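Local coordinates for protein RNA methyltransferase, TrmH family (PDB 2I6D) that probably binds RNA and transfers a methyl group to it, as a putative member of the knotted SPOUT-class TrmH methyltransferases, at residues Ala29-Lys34 against Arg77-Thr82; Leu40-Cys45 against Ala153-Gln158. One frame throughout, in Å; residues are numbered along the deposited sequence.

Interaction 1 (Ala29-Lys34 against Arg77-Thr82)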
loop_
_atom_site.group_PDB
_atom_site.type_symbol
_atom_site.label_atom_id
_atom_site.label_comp_id
_atom_site.label_asym_id
_atom_site.label_seq_id
_atom_site.Cartn_x
_atom_site.Cartn_y
_atom_site.Cartn_z
ATOM N N ALA A 29 -4.977 7.304 10.561
ATOM C CA ALA A 29 -4.228 8.529 10.734
ATOM C C ALA A 29 -2.969 8.561 9.857
ATOM O O ALA A 29 -2.373 7.514 9.517
ATOM C CB ALA A 29 -3.850 8.721 12.212
ATOM N N VAL A 30 -2.554 9.776 9.554
ATOM C CA VAL A 30 -1.351 10.084 8.779
ATOM C C VAL A 30 -0.662 11.231 9.492
ATOM O O VAL A 30 -1.323 12.222 9.902
ATOM C CB VAL A 30 -1.716 10.501 7.328
ATOM C CG1 VAL A 30 -0.456 10.841 6.468
ATOM C CG2 VAL A 30 -2.551 9.385 6.639
ATOM N N GLU A 31 0.646 11.101 9.657
ATOM C CA GLU A 31 1.440 12.101 10.376
ATOM C C GLU A 31 2.468 12.835 9.517
ATOM O O GLU A 31 3.140 12.259 8.644
ATOM C CB GLU A 31 2.110 11.490 11.601
ATOM C CG GLU A 31 1.131 10.764 12.542
ATOM C CD GLU A 31 1.846 10.302 13.813
ATOM O OE1 GLU A 31 2.833 10.955 14.193
ATOM O OE2 GLU A 31 1.450 9.277 14.414
ATOM N N GLY A 32 2.566 14.130 9.775
ATOM C CA GLY A 32 3.614 14.946 9.209
ATOM C C GLY A 32 3.176 15.704 7.973
ATOM O O GLY A 32 2.339 15.229 7.234
ATOM N N PRO A 33 3.749 16.892 7.742
ATOM C CA PRO A 33 3.305 17.725 6.624
ATOM C C PRO A 33 3.450 17.091 5.240
ATOM O O PRO A 33 2.647 17.384 4.362
ATOM C CB PRO A 33 4.216 18.973 6.700
ATOM C CG PRO A 33 5.321 18.629 7.673
ATOM C CD PRO A 33 4.804 17.531 8.559
ATOM N N LYS A 34 4.491 16.292 5.026
ATOM C CA LYS A 34 4.760 15.774 3.675
ATOM C C LYS A 34 3.636 14.813 3.267
ATOM O O LYS A 34 3.016 14.953 2.199
ATOM C CB LYS A 34 6.124 15.074 3.604
ATOM C CG LYS A 34 7.307 15.994 3.700
ATOM C CD LYS A 34 8.633 15.258 3.401
ATOM C CE LYS A 34 9.773 15.837 4.253
ATOM N NZ LYS A 34 11.118 15.355 3.811
ATOM N N ARG A 77 1.909 12.481 22.923
ATOM C CA ARG A 77 0.641 12.155 23.578
ATOM C C ARG A 77 -0.308 11.436 22.626
ATOM O O ARG A 77 -1.147 10.639 23.065
ATOM C CB ARG A 77 -0.021 13.401 24.158
ATOM C CG ARG A 77 0.733 13.951 25.345
ATOM C CD ARG A 77 0.280 15.367 25.694
ATOM N NE ARG A 77 -1.044 15.348 26.284
ATOM C CZ ARG A 77 -1.768 16.429 26.541
ATOM N NH1 ARG A 77 -1.312 17.643 26.224
ATOM N NH2 ARG A 77 -2.948 16.289 27.124
ATOM N N ILE A 78 -0.130 11.682 21.324
ATOM C CA ILE A 78 -1.040 11.149 20.299
ATOM C C ILE A 78 -0.353 10.369 19.156
ATOM O O ILE A 78 -0.997 9.554 18.476
ATOM C CB ILE A 78 -1.955 12.266 19.746
ATOM C CG1 ILE A 78 -1.124 13.399 19.138
ATOM C CG2 ILE A 78 -2.943 12.747 20.842
ATOM C CD1 ILE A 78 -1.934 14.420 18.337
ATOM N N SER A 79 0.940 10.602 18.952
ATOM C CA SER A 79 1.658 9.983 17.833
ATOM C C SER A 79 2.122 8.548 18.064
ATOM O O SER A 79 2.291 8.095 19.194
ATOM C CB SER A 79 2.846 10.864 17.401
ATOM O OG SER A 79 3.681 10.202 16.455
ATOM N N THR A 80 2.357 7.846 16.956
ATOM C CA THR A 80 2.881 6.502 16.981
ATOM C C THR A 80 4.369 6.526 16.683
ATOM O O THR A 80 5.000 5.474 16.656
ATOM C CB THR A 80 2.191 5.605 15.922
ATOM O OG1 THR A 80 2.365 6.174 14.610
ATOM C CG2 THR A 80 0.683 5.478 16.236
ATOM N N GLN A 81 4.921 7.716 16.454
ATOM C CA GLN A 81 6.271 7.843 15.902
ATOM C C GLN A 81 7.278 8.155 16.985
ATOM O O GLN A 81 6.966 8.851 17.941
ATOM C CB GLN A 81 6.315 8.927 14.824
ATOM C CG GLN A 81 5.448 8.629 13.591
ATOM C CD GLN A 81 5.821 7.326 12.918
ATOM O OE1 GLN A 81 5.107 6.328 13.038
ATOM N NE2 GLN A 81 6.947 7.321 12.213
ATOM N N THR A 82 8.490 7.632 16.851
ATOM C CA THR A 82 9.515 7.871 17.878
ATOM C C THR A 82 9.852 9.365 18.000
ATOM O O THR A 82 10.024 9.875 19.103
ATOM C CB THR A 82 10.746 6.997 17.668
ATOM O OG1 THR A 82 10.855 6.684 16.287
ATOM C CG2 THR A 82 10.589 5.685 18.428
HETATM O O HOH W 1 0.198 7.126 13.349
#

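Interaction 2 (Leu40-Cys45 against Ala153-Gln158)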
loop_
_atom_site.group_PDB
_atom_site.type_symbol
_atom_site.label_atom_id
_atom_site.label_comp_id
_atom_site.label_asym_id
_atom_site.label_seq_id
_atom_site.Cartn_x
_atom_site.Cartn_y
_atom_site.Cartn_z
ATOM N N LEU A 40 -4.138 14.707 1.328
ATOM C CA LEU A 40 -5.375 15.513 1.479
ATOM C C LEU A 40 -6.306 15.538 0.260
ATOM O O LEU A 40 -7.517 15.407 0.416
ATOM C CB LEU A 40 -5.073 16.957 1.958
ATOM C CG LEU A 40 -4.931 17.135 3.467
ATOM C CD1 LEU A 40 -4.239 18.475 3.802
ATOM C CD2 LEU A 40 -6.280 17.004 4.198
ATOM N N PRO A 41 -5.761 15.762 -0.953
ATOM C CA PRO A 41 -6.646 15.805 -2.129
ATOM C C PRO A 41 -7.311 14.476 -2.475
ATOM O O PRO A 41 -8.206 14.437 -3.336
ATOM C CB PRO A 41 -5.704 16.197 -3.274
ATOM C CG PRO A 41 -4.507 16.809 -2.602
ATOM C CD PRO A 41 -4.361 16.039 -1.314
ATOM N N PHE A 42 -6.889 13.389 -1.845
ATOM C CA PHE A 42 -7.328 12.054 -2.296
ATOM C C PHE A 42 -8.125 11.245 -1.266
ATOM O O PHE A 42 -8.599 10.130 -1.555
ATOM C CB PHE A 42 -6.119 11.255 -2.752
ATOM C CG PHE A 42 -5.398 11.888 -3.897
ATOM C CD1 PHE A 42 -5.900 11.791 -5.188
ATOM C CD2 PHE A 42 -4.241 12.627 -3.673
ATOM C CE1 PHE A 42 -5.240 12.413 -6.256
ATOM C CE2 PHE A 42 -3.564 13.234 -4.736
ATOM C CZ PHE A 42 -4.069 13.130 -6.027
ATOM N N TYR A 43 -8.221 11.779 -0.061
ATOM C CA TYR A 43 -8.857 11.103 1.067
ATOM C C TYR A 43 -9.717 12.107 1.767
ATOM O O TYR A 43 -9.445 13.300 1.701
ATOM C CB TYR A 43 -7.816 10.534 2.057
ATOM C CG TYR A 43 -7.104 9.363 1.466
ATOM C CD1 TYR A 43 -7.575 8.059 1.672
ATOM C CD2 TYR A 43 -5.994 9.561 0.640
ATOM C CE1 TYR A 43 -6.939 6.988 1.093
ATOM C CE2 TYR A 43 -5.366 8.498 0.023
ATOM C CZ TYR A 43 -5.832 7.210 0.268
ATOM O OH TYR A 43 -5.194 6.150 -0.331
ATOM N N ARG A 44 -10.755 11.608 2.426
ATOM C CA ARG A 44 -11.709 12.458 3.106
ATOM C C ARG A 44 -11.178 12.725 4.501
ATOM O O ARG A 44 -11.132 11.822 5.325
ATOM C CB ARG A 44 -13.044 11.737 3.203
ATOM C CG ARG A 44 -14.259 12.630 3.111
ATOM C CD ARG A 44 -14.377 13.524 4.304
ATOM N NE ARG A 44 -15.645 14.255 4.297
ATOM C CZ ARG A 44 -16.010 15.131 5.231
ATOM N NH1 ARG A 44 -17.204 15.743 5.139
ATOM N NH2 ARG A 44 -15.195 15.391 6.262
ATOM N N CYS A 45 -10.811 13.969 4.768
ATOM C CA CYS A 45 -10.263 14.324 6.074
ATOM C C CYS A 45 -11.377 14.628 7.104
ATOM O O CYS A 45 -12.252 15.457 6.857
ATOM C CB CYS A 45 -9.283 15.488 5.934
ATOM S SG CYS A 45 -8.547 15.936 7.527
ATOM N N ALA A 153 2.813 7.364 -1.592
ATOM C CA ALA A 153 2.337 6.453 -2.651
ATOM C C ALA A 153 0.800 6.278 -2.661
ATOM O O ALA A 153 0.186 6.041 -3.728
ATOM C CB ALA A 153 3.027 5.100 -2.563
ATOM N N LEU A 154 0.181 6.413 -1.493
ATOM C CA LEU A 154 -1.271 6.250 -1.389
ATOM C C LEU A 154 -2.067 7.387 -2.031
ATOM O O LEU A 154 -3.287 7.277 -2.198
ATOM C CB LEU A 154 -1.695 6.035 0.066
ATOM C CG LEU A 154 -0.979 4.843 0.720
ATOM C CD1 LEU A 154 -1.136 4.849 2.234
ATOM C CD2 LEU A 154 -1.462 3.507 0.121
ATOM N N ALA A 155 -1.389 8.454 -2.424
ATOM C CA ALA A 155 -2.030 9.485 -3.228
ATOM C C ALA A 155 -2.395 8.985 -4.623
ATOM O O ALA A 155 -3.356 9.472 -5.227
ATOM C CB ALA A 155 -1.144 10.740 -3.311
ATOM N N ARG A 156 -1.627 8.033 -5.157
ATOM C CA ARG A 156 -1.794 7.650 -6.529
ATOM C C ARG A 156 -1.969 6.159 -6.730
ATOM O O ARG A 156 -2.369 5.747 -7.806
ATOM C CB ARG A 156 -0.619 8.116 -7.362
ATOM C CG ARG A 156 -0.661 9.584 -7.737
ATOM C CD ARG A 156 0.714 10.004 -8.249
ATOM N NE ARG A 156 1.711 9.761 -7.213
ATOM C CZ ARG A 156 1.994 10.622 -6.247
ATOM N NH1 ARG A 156 1.363 11.795 -6.195
ATOM N NH2 ARG A 156 2.908 10.310 -5.332
ATOM N N VAL A 157 -1.637 5.362 -5.720
ATOM C CA VAL A 157 -1.742 3.896 -5.821
ATOM C C VAL A 157 -2.936 3.485 -4.953
ATOM O O VAL A 157 -2.941 3.696 -3.719
ATOM C CB VAL A 157 -0.439 3.173 -5.377
ATOM C CG1 VAL A 157 -0.608 1.650 -5.489
ATOM C CG2 VAL A 157 0.777 3.665 -6.198
ATOM N N GLN A 158 -3.971 2.956 -5.605
ATOM C CA GLN A 158 -5.155 2.497 -4.881
ATOM C C GLN A 158 -4.960 1.075 -4.335
ATOM O O GLN A 158 -4.750 0.134 -5.114
ATOM C CB GLN A 158 -6.427 2.520 -5.742
ATOM C CG GLN A 158 -7.664 2.055 -4.912
ATOM C CD GLN A 158 -8.919 1.766 -5.734
ATOM O OE1 GLN A 158 -8.969 0.816 -6.533
ATOM N NE2 GLN A 158 -9.962 2.555 -5.497
#

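Interaction 1 (Ala29-Lys34 against Arg77-Thr82)
The carboxylate of E31 reaches from the end of strand 27-31 into the loop around S79 and T80. On the tight side, S79 OG donates to E31 OE1 at 2.5 Å, a short bond, while the backbone N of T80 donates to E31 OE2 at 3.1 Å and almost straight (169°). Both oxygens accept through their syn lone pairs, on the sides that face each other, so the two donors come in as a pair and fix the rotation of the carboxylate. S79 OG points away from its own backbone N (chi1 171°), and from there it also accepts from Q81 N at 2.8 Å; that makes an ST turn, in which the one hydroxyl donates to the glutamate and accepts from the loop backbone. The strand is an edge of the four-stranded sheet in the N-terminal, MRM3-like substrate-binding domain, and the loop links two other strands of that sheet, 65-69 and 87-92. M88 of strand 87-92 touches the side chains of both E31 and I78. The looser side is wetter: a water donates to E31 OE2 at 2.7 Å and lies 2.7 Å from T80 OG1. Past the other oxygen, the nearest atom of Q81 is an aliphatic carbon, CG, 3.6 Å from E31 OE1, and the Q81 side chain also touches Q148 of helix 144-148.

Interaction 2 (Leu40-Cys45 against Ala153-Gln158)
Y43 supplies the one hydrogen bond between the two loops: its OH donates to the backbone O of L154 at 2.9 Å. With CG anti to the carbonyl carbon and beside the backbone N (chi1 -71°), the Y43 ring carries its hydroxyl toward L154. The hydroxyl comes in tilted 32° from the carbonyl plane, while L154 O itself lies at the edge of the tyrosine ring and in the ring plane, 3.3 Å from Y43 CE2. The next interaction is between a carbonyl and a ring face. A155 O sits over the centre of the F42 ring, 3.3 Å above its plane, and P41 CB lies over the opposite face, nearer the rim. Two apolar touches complete it: A155 CB on F42 CD2 (3.6 Å) and L154 CB near Y43 CZ (4.3 Å). A153 O takes bonds from both R156 N and V157 N, which close the turn from which the L154 and A155 carbonyls project. R156 spans a helix of each domain, with salt bridges to E38 of helix 33-39 and D125 of helix 114-127. The loop 40-45 leads from helix 33-39 into strand 45-51, while 153-158 packs on helix 114-127 and runs into strand 158-161 at the edge of the parallel methylase sheet.

Overall arrangement
The two contacts lie about 17 Å apart between centres, and both are partly buried. Interaction 1 works within the N-terminal domain, tying a strand to a loop that connects two other strands of the same sheet; interaction 2 joins that domain to the SpoU methylase domain. Helix 33-39 connects them: 29-34 runs into its start and 40-45 follows its end. Helix 144-148 lies beside interaction 1 and precedes segment 153-158. Their chemistry differs accordingly. A buried carboxylate gripped by hydroxyl, amide and water does the work in 29-34 against 77-82, whereas 40-45 against 153-158 relies on two aromatic rings meeting backbone carbonyls, with F42 on the exposed side and L154 and A155 buried.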